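Local coordinates for fiber protein (Raptor siadenovirus a, PDB 5FJL) that forms the trimeric adenovirus fibre, whose head domain, the part described here, probably attaches the virion to a receptor on the host cell, at residues Phe91-Glu105 with Pro144-Ile158. Residues are numbered along the deposited sequence; the frame is centred on the assembly and turned at random.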
loop_
_atom_site.group_PDB
_atom_site.type_symbol
_atom_site.label_atom_id
_atom_site.label_comp_id
_atom_site.label_asym_id
_atom_site.label_seq_id
_atom_site.Cartn_x
_atom_site.Cartn_y
_atom_site.Cartn_z
ATOM N N PHE A 91 -4.603 3.304 22.821
ATOM C CA PHE A 91 -3.406 3.973 22.352
ATOM C C PHE A 91 -2.553 4.427 23.529
ATOM O O PHE A 91 -3.072 4.643 24.641
ATOM C CB PHE A 91 -3.790 5.161 21.478
ATOM C CG PHE A 91 -4.414 4.764 20.159
ATOM C CD1 PHE A 91 -5.784 4.550 20.077
ATOM C CD2 PHE A 91 -3.624 4.557 19.054
ATOM C CE1 PHE A 91 -6.361 4.169 18.886
ATOM C CE2 PHE A 91 -4.190 4.167 17.842
ATOM C CZ PHE A 91 -5.561 3.961 17.770
ATOM N N LYS A 92 -1.262 4.597 23.296
ATOM C CA LYS A 92 -0.386 5.163 24.343
ATOM C C LYS A 92 -0.881 6.552 24.706
ATOM O O LYS A 92 -0.988 6.908 25.910
ATOM C CB LYS A 92 1.061 5.180 23.887
ATOM C CG LYS A 92 2.003 5.723 24.957
ATOM C CD LYS A 92 3.441 5.490 24.538
ATOM C CE LYS A 92 4.418 6.151 25.509
ATOM N NZ LYS A 92 4.641 5.237 26.660
ATOM N N SER A 93 -1.187 7.347 23.707
ATOM C CA SER A 93 -1.809 8.614 23.829
ATOM C C SER A 93 -3.013 8.645 22.883
ATOM O O SER A 93 -2.878 8.276 21.730
ATOM C CB SER A 93 -0.764 9.693 23.427
ATOM O OG SER A 93 -1.405 10.900 23.078
ATOM N N SER A 94 -4.154 9.115 23.360
ATOM C CA SER A 94 -5.351 9.162 22.525
ATOM C C SER A 94 -5.449 10.357 21.577
ATOM O O SER A 94 -6.363 10.437 20.763
ATOM C CB SER A 94 -6.607 9.113 23.382
ATOM O OG SER A 94 -6.671 10.183 24.277
ATOM N N THR A 95 -4.509 11.304 21.629
ATOM C CA THR A 95 -4.538 12.397 20.680
ATOM C C THR A 95 -4.315 11.883 19.270
ATOM O O THR A 95 -3.487 10.985 19.066
ATOM C CB THR A 95 -3.450 13.441 20.987
ATOM O OG1 THR A 95 -3.489 13.754 22.385
ATOM C CG2 THR A 95 -3.688 14.682 20.141
ATOM N N LEU A 96 -5.019 12.474 18.322
ATOM C CA LEU A 96 -4.959 12.058 16.923
ATOM C C LEU A 96 -3.709 12.619 16.223
ATOM O O LEU A 96 -3.802 13.411 15.278
ATOM C CB LEU A 96 -6.259 12.420 16.213
ATOM C CG LEU A 96 -6.476 11.908 14.781
ATOM C CD1 LEU A 96 -6.135 10.449 14.669
ATOM C CD2 LEU A 96 -7.919 12.187 14.331
ATOM N N LYS A 97 -2.575 12.134 16.688
ATOM C CA LYS A 97 -1.273 12.521 16.186
ATOM C C LYS A 97 -1.013 11.871 14.830
ATOM O O LYS A 97 -1.734 10.953 14.411
ATOM C CB LYS A 97 -0.186 12.041 17.168
ATOM C CG LYS A 97 -0.319 12.555 18.598
ATOM C CD LYS A 97 0.645 11.851 19.556
ATOM C CE LYS A 97 0.270 10.400 19.881
ATOM N NZ LYS A 97 -1.141 10.159 20.327
ATOM N N ASP A 98 0.068 12.271 14.181
ATOM C CA ASP A 98 0.449 11.606 12.913
ATOM C C ASP A 98 1.283 10.317 13.097
ATOM O O ASP A 98 1.636 9.626 12.121
ATOM C CB ASP A 98 1.101 12.601 11.952
ATOM C CG ASP A 98 2.423 13.111 12.427
ATOM O OD1 ASP A 98 3.081 12.527 13.283
ATOM O OD2 ASP A 98 2.823 14.177 11.884
ATOM N N GLU A 99 1.553 9.950 14.351
ATOM C CA GLU A 99 2.182 8.701 14.724
ATOM C C GLU A 99 1.406 8.211 15.928
ATOM O O GLU A 99 1.289 8.952 16.923
ATOM C CB GLU A 99 3.640 8.869 15.198
ATOM C CG GLU A 99 4.686 9.397 14.269
ATOM C CD GLU A 99 5.982 9.812 15.014
ATOM O OE1 GLU A 99 6.038 9.851 16.274
ATOM O OE2 GLU A 99 6.960 10.094 14.313
ATOM N N LEU A 100 0.921 6.979 15.880
ATOM C CA LEU A 100 0.139 6.419 16.977
ATOM C C LEU A 100 0.721 5.082 17.376
ATOM O O LEU A 100 1.158 4.290 16.536
ATOM C CB LEU A 100 -1.303 6.226 16.498
ATOM C CG LEU A 100 -2.043 7.462 16.026
ATOM C CD1 LEU A 100 -3.352 7.047 15.395
ATOM C CD2 LEU A 100 -2.303 8.361 17.216
ATOM N N LEU A 101 0.689 4.789 18.681
ATOM C CA LEU A 101 1.256 3.577 19.255
ATOM C C LEU A 101 0.198 2.803 20.016
ATOM O O LEU A 101 -0.459 3.365 20.877
ATOM C CB LEU A 101 2.391 3.920 20.236
ATOM C CG LEU A 101 3.588 4.669 19.664
ATOM C CD1 LEU A 101 4.697 4.751 20.704
ATOM C CD2 LEU A 101 4.152 4.030 18.427
ATOM N N ILE A 102 0.047 1.526 19.707
ATOM C CA ILE A 102 -0.901 0.653 20.401
ATOM C C ILE A 102 -0.079 -0.434 21.080
ATOM O O ILE A 102 0.382 -1.361 20.433
ATOM C CB ILE A 102 -1.901 0.035 19.383
ATOM C CG1 ILE A 102 -2.675 1.134 18.635
ATOM C CG2 ILE A 102 -2.849 -0.917 20.105
ATOM C CD1 ILE A 102 -3.419 0.649 17.392
ATOM N N PRO A 103 0.084 -0.346 22.420
ATOM C CA PRO A 103 0.850 -1.381 23.100
ATOM C C PRO A 103 0.018 -2.650 23.266
ATOM O O PRO A 103 -1.189 -2.546 23.565
ATOM C CB PRO A 103 1.141 -0.734 24.481
ATOM C CG PRO A 103 0.056 0.208 24.655
ATOM C CD PRO A 103 -0.259 0.775 23.287
ATOM N N LEU A 104 0.625 -3.791 23.053
ATOM C CA LEU A 104 -0.073 -5.072 23.057
ATOM C C LEU A 104 0.515 -5.989 24.123
ATOM O O LEU A 104 1.625 -5.754 24.624
ATOM C CB LEU A 104 0.026 -5.702 21.670
ATOM C CG LEU A 104 -0.602 -4.866 20.531
ATOM C CD1 LEU A 104 -0.182 -5.447 19.205
ATOM C CD2 LEU A 104 -2.099 -4.771 20.651
ATOM N N GLU A 105 -0.213 -7.038 24.452
ATOM C CA GLU A 105 0.294 -8.136 25.272
ATOM C C GLU A 105 -0.037 -9.440 24.599
ATOM O O GLU A 105 -1.126 -9.590 24.046
ATOM C CB GLU A 105 -0.385 -8.100 26.643
ATOM C CG GLU A 105 0.022 -6.912 27.484
ATOM C CD GLU A 105 -0.456 -6.947 28.934
ATOM O OE1 GLU A 105 -0.875 -8.013 29.432
ATOM O OE2 GLU A 105 -0.371 -5.873 29.583
ATOM N N PRO A 144 5.337 -5.802 22.600
ATOM C CA PRO A 144 4.781 -5.707 21.219
ATOM C C PRO A 144 3.962 -4.436 21.045
ATOM O O PRO A 144 3.182 -4.049 21.925
ATOM C CB PRO A 144 3.884 -6.950 21.085
ATOM C CG PRO A 144 3.635 -7.405 22.478
ATOM C CD PRO A 144 4.623 -6.811 23.403
ATOM N N PHE A 145 4.133 -3.792 19.882
ATOM C CA PHE A 145 3.346 -2.636 19.506
ATOM C C PHE A 145 2.795 -2.788 18.090
ATOM O O PHE A 145 3.422 -3.416 17.232
ATOM C CB PHE A 145 4.205 -1.372 19.477
ATOM C CG PHE A 145 4.440 -0.759 20.832
ATOM C CD1 PHE A 145 5.476 -1.205 21.602
ATOM C CD2 PHE A 145 3.645 0.265 21.299
ATOM C CE1 PHE A 145 5.706 -0.627 22.853
ATOM C CE2 PHE A 145 3.860 0.847 22.537
ATOM C CZ PHE A 145 4.899 0.387 23.299
ATOM N N LEU A 146 1.626 -2.210 17.898
ATOM C CA LEU A 146 1.142 -1.854 16.542
ATOM C C LEU A 146 1.268 -0.360 16.383
ATOM O O LEU A 146 0.773 0.411 17.207
ATOM C CB LEU A 146 -0.313 -2.296 16.384
ATOM C CG LEU A 146 -0.984 -1.948 15.035
ATOM C CD1 LEU A 146 -0.211 -2.500 13.847
ATOM C CD2 LEU A 146 -2.430 -2.446 14.995
ATOM N N VAL A 147 1.963 0.077 15.340
ATOM C CA VAL A 147 2.228 1.481 15.092
ATOM C C VAL A 147 1.438 1.902 13.871
ATOM O O VAL A 147 1.407 1.147 12.885
ATOM C CB VAL A 147 3.725 1.707 14.818
ATOM C CG1 VAL A 147 4.018 3.169 14.508
ATOM C CG2 VAL A 147 4.552 1.185 16.003
ATOM N N VAL A 148 0.797 3.064 13.954
ATOM C CA VAL A 148 0.009 3.587 12.837
ATOM C C VAL A 148 0.593 4.927 12.468
ATOM O O VAL A 148 0.748 5.802 13.332
ATOM C CB VAL A 148 -1.465 3.754 13.203
ATOM C CG1 VAL A 148 -2.302 4.218 12.015
ATOM C CG2 VAL A 148 -2.045 2.459 13.765
ATOM N N LEU A 149 0.923 5.105 11.185
ATOM C CA LEU A 149 1.449 6.374 10.690
ATOM C C LEU A 149 0.441 7.036 9.793
ATOM O O LEU A 149 -0.134 6.401 8.913
ATOM C CB LEU A 149 2.732 6.184 9.917
ATOM C CG LEU A 149 3.869 5.481 10.635
ATOM C CD1 LEU A 149 5.097 5.479 9.721
ATOM C CD2 LEU A 149 4.238 6.206 11.910
ATOM N N ARG A 150 0.183 8.314 10.013
ATOM C CA ARG A 150 -0.819 9.081 9.306
ATOM C C ARG A 150 -0.198 10.298 8.656
ATOM O O ARG A 150 0.946 10.676 8.981
ATOM C CB ARG A 150 -1.901 9.551 10.276
ATOM C CG ARG A 150 -2.639 8.444 11.023
ATOM C CD ARG A 150 -3.603 8.988 12.061
ATOM N NE ARG A 150 -4.518 9.922 11.446
ATOM C CZ ARG A 150 -4.523 11.230 11.618
ATOM N NH1 ARG A 150 -3.678 11.823 12.456
ATOM N NH2 ARG A 150 -5.375 11.994 10.927
ATOM N N SER A 151 -0.946 10.922 7.760
ATOM C CA SER A 151 -0.491 12.137 7.061
ATOM C C SER A 151 -0.624 13.406 7.879
ATOM O O SER A 151 0.257 14.300 7.819
ATOM C CB SER A 151 -1.277 12.350 5.775
ATOM O OG SER A 151 -0.893 13.595 5.192
ATOM N N GLU A 152 -1.720 13.534 8.628
ATOM C CA GLU A 152 -2.086 14.830 9.240
ATOM C C GLU A 152 -2.545 14.775 10.689
ATOM O O GLU A 152 -3.646 14.262 10.968
ATOM C CB GLU A 152 -3.176 15.492 8.411
ATOM C CG GLU A 152 -3.272 16.996 8.660
ATOM C CD GLU A 152 -4.524 17.614 8.066
ATOM O OE1 GLU A 152 -4.945 17.196 6.953
ATOM O OE2 GLU A 152 -5.094 18.509 8.736
ATOM N N SER A 153 -1.765 15.356 11.591
ATOM C CA SER A 153 -2.146 15.448 13.004
ATOM C C SER A 153 -3.342 16.374 13.214
ATOM O O SER A 153 -3.539 17.332 12.454
ATOM C CB SER A 153 -0.978 15.897 13.879
ATOM O OG SER A 153 -0.675 17.240 13.597
ATOM N N LYS A 154 -4.168 16.022 14.200
ATOM C CA LYS A 154 -5.332 16.812 14.589
ATOM C C LYS A 154 -5.271 16.982 16.093
ATOM O O LYS A 154 -4.889 16.050 16.817
ATOM C CB LYS A 154 -6.650 16.101 14.244
ATOM C CG LYS A 154 -6.805 15.649 12.803
ATOM C CD LYS A 154 -7.044 16.806 11.863
ATOM C CE LYS A 154 -7.223 16.241 10.469
ATOM N NZ LYS A 154 -7.452 17.315 9.479
ATOM N N HIS A 155 -5.697 18.147 16.581
ATOM C CA HIS A 155 -5.762 18.407 18.020
ATOM C C HIS A 155 -7.106 17.951 18.548
ATOM O O HIS A 155 -7.971 18.754 18.938
ATOM C CB HIS A 155 -5.554 19.904 18.317
ATOM C CG HIS A 155 -4.178 20.392 18.011
ATOM N ND1 HIS A 155 -3.047 19.834 18.574
ATOM C CD2 HIS A 155 -3.749 21.406 17.221
ATOM C CE1 HIS A 155 -1.978 20.475 18.130
ATOM N NE2 HIS A 155 -2.378 21.435 17.310
ATOM N N GLU A 156 -7.304 16.636 18.467
ATOM C CA GLU A 156 -8.565 15.978 18.841
ATOM C C GLU A 156 -8.237 14.641 19.449
ATOM O O GLU A 156 -7.177 14.087 19.217
ATOM C CB GLU A 156 -9.465 15.743 17.643
ATOM C CG GLU A 156 -9.946 17.000 16.957
ATOM C CD GLU A 156 -10.680 16.704 15.694
ATOM O OE1 GLU A 156 -11.847 16.246 15.770
ATOM O OE2 GLU A 156 -10.140 16.950 14.599
ATOM N N THR A 157 -9.149 14.134 20.264
ATOM C CA THR A 157 -9.026 12.838 20.931
ATOM C C THR A 157 -9.688 11.742 20.092
ATOM O O THR A 157 -10.807 11.904 19.601
ATOM C CB THR A 157 -9.708 12.902 22.308
ATOM O OG1 THR A 157 -9.006 13.896 23.085
ATOM C CG2 THR A 157 -9.689 11.608 23.047
ATOM N N ILE A 158 -8.960 10.640 19.938
ATOM C CA ILE A 158 -9.531 9.464 19.279
ATOM C C ILE A 158 -10.572 8.833 20.204
ATOM O O ILE A 158 -10.262 8.488 21.336
ATOM C CB ILE A 158 -8.446 8.436 18.962
ATOM C CG1 ILE A 158 -7.391 9.003 17.997
ATOM C CG2 ILE A 158 -9.049 7.150 18.419
ATOM C CD1 ILE A 158 -6.154 8.127 17.917
HETATM O O HOH W 1 -6.447 12.968 23.798
HETATM O O HOH W 2 1.069 15.947 10.692
#
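F91 turns one ring face to I158, whose CD1 stands 4.1 Å from the ring centroid, close to the normal: a CH-pi contact in which the two side chains cross at about a right angle. The carbonyl O of S94 takes the amide N of I158 at 2.7 Å, nearly straight at 175°, and a water bridges S94 OG to T157 OG1. L96, the centre of an inverse gamma turn, is held at both backbone polar atoms, N donating to E156 O and O accepting from K154 N. With CG anti to the backbone N (chi1 -172°), the L96 side chain lays CD1 over one face of the R150 guanidinium, 3.5 Å from CZ, while CD2 runs alongside K154 CG. K97 O receives R150 NH1 at 2.9 Å; the oxygen lies in the guanidinium plane, while NH1 stands well above the K97 carbonyl plane. A salt bridge from NE to E130 and a cation-pi contact with F121 further fix this buried arginine. D98 O accepts R150 N and also R129 of the second subunit; a second water joins D98 OD2 to S153 N.

Through E99 to P103 the chains pair as antiparallel strands. L100 and I102 each exchange two backbone bonds, with V148 and L146 respectively. The buried L100 side chain packs on F121 and meets I158 tip to tip, L100 CD2 to I158 CD1 3.9 Å; I102 lies beside L146. On the opposite face, L101 CD2 lies alongside V147 CG2 at 3.8 Å, and the F145 ring sits obliquely against P103, CE2 to CB 3.7 Å. L104 N closes the pairing on P144 O. Strand 144-149 also pairs with strand 127-138, and the E99, L101 and L149 face packs on the second subunit, as befits an antiparallel beta-sandwich of a trimeric adenovirus fibre head.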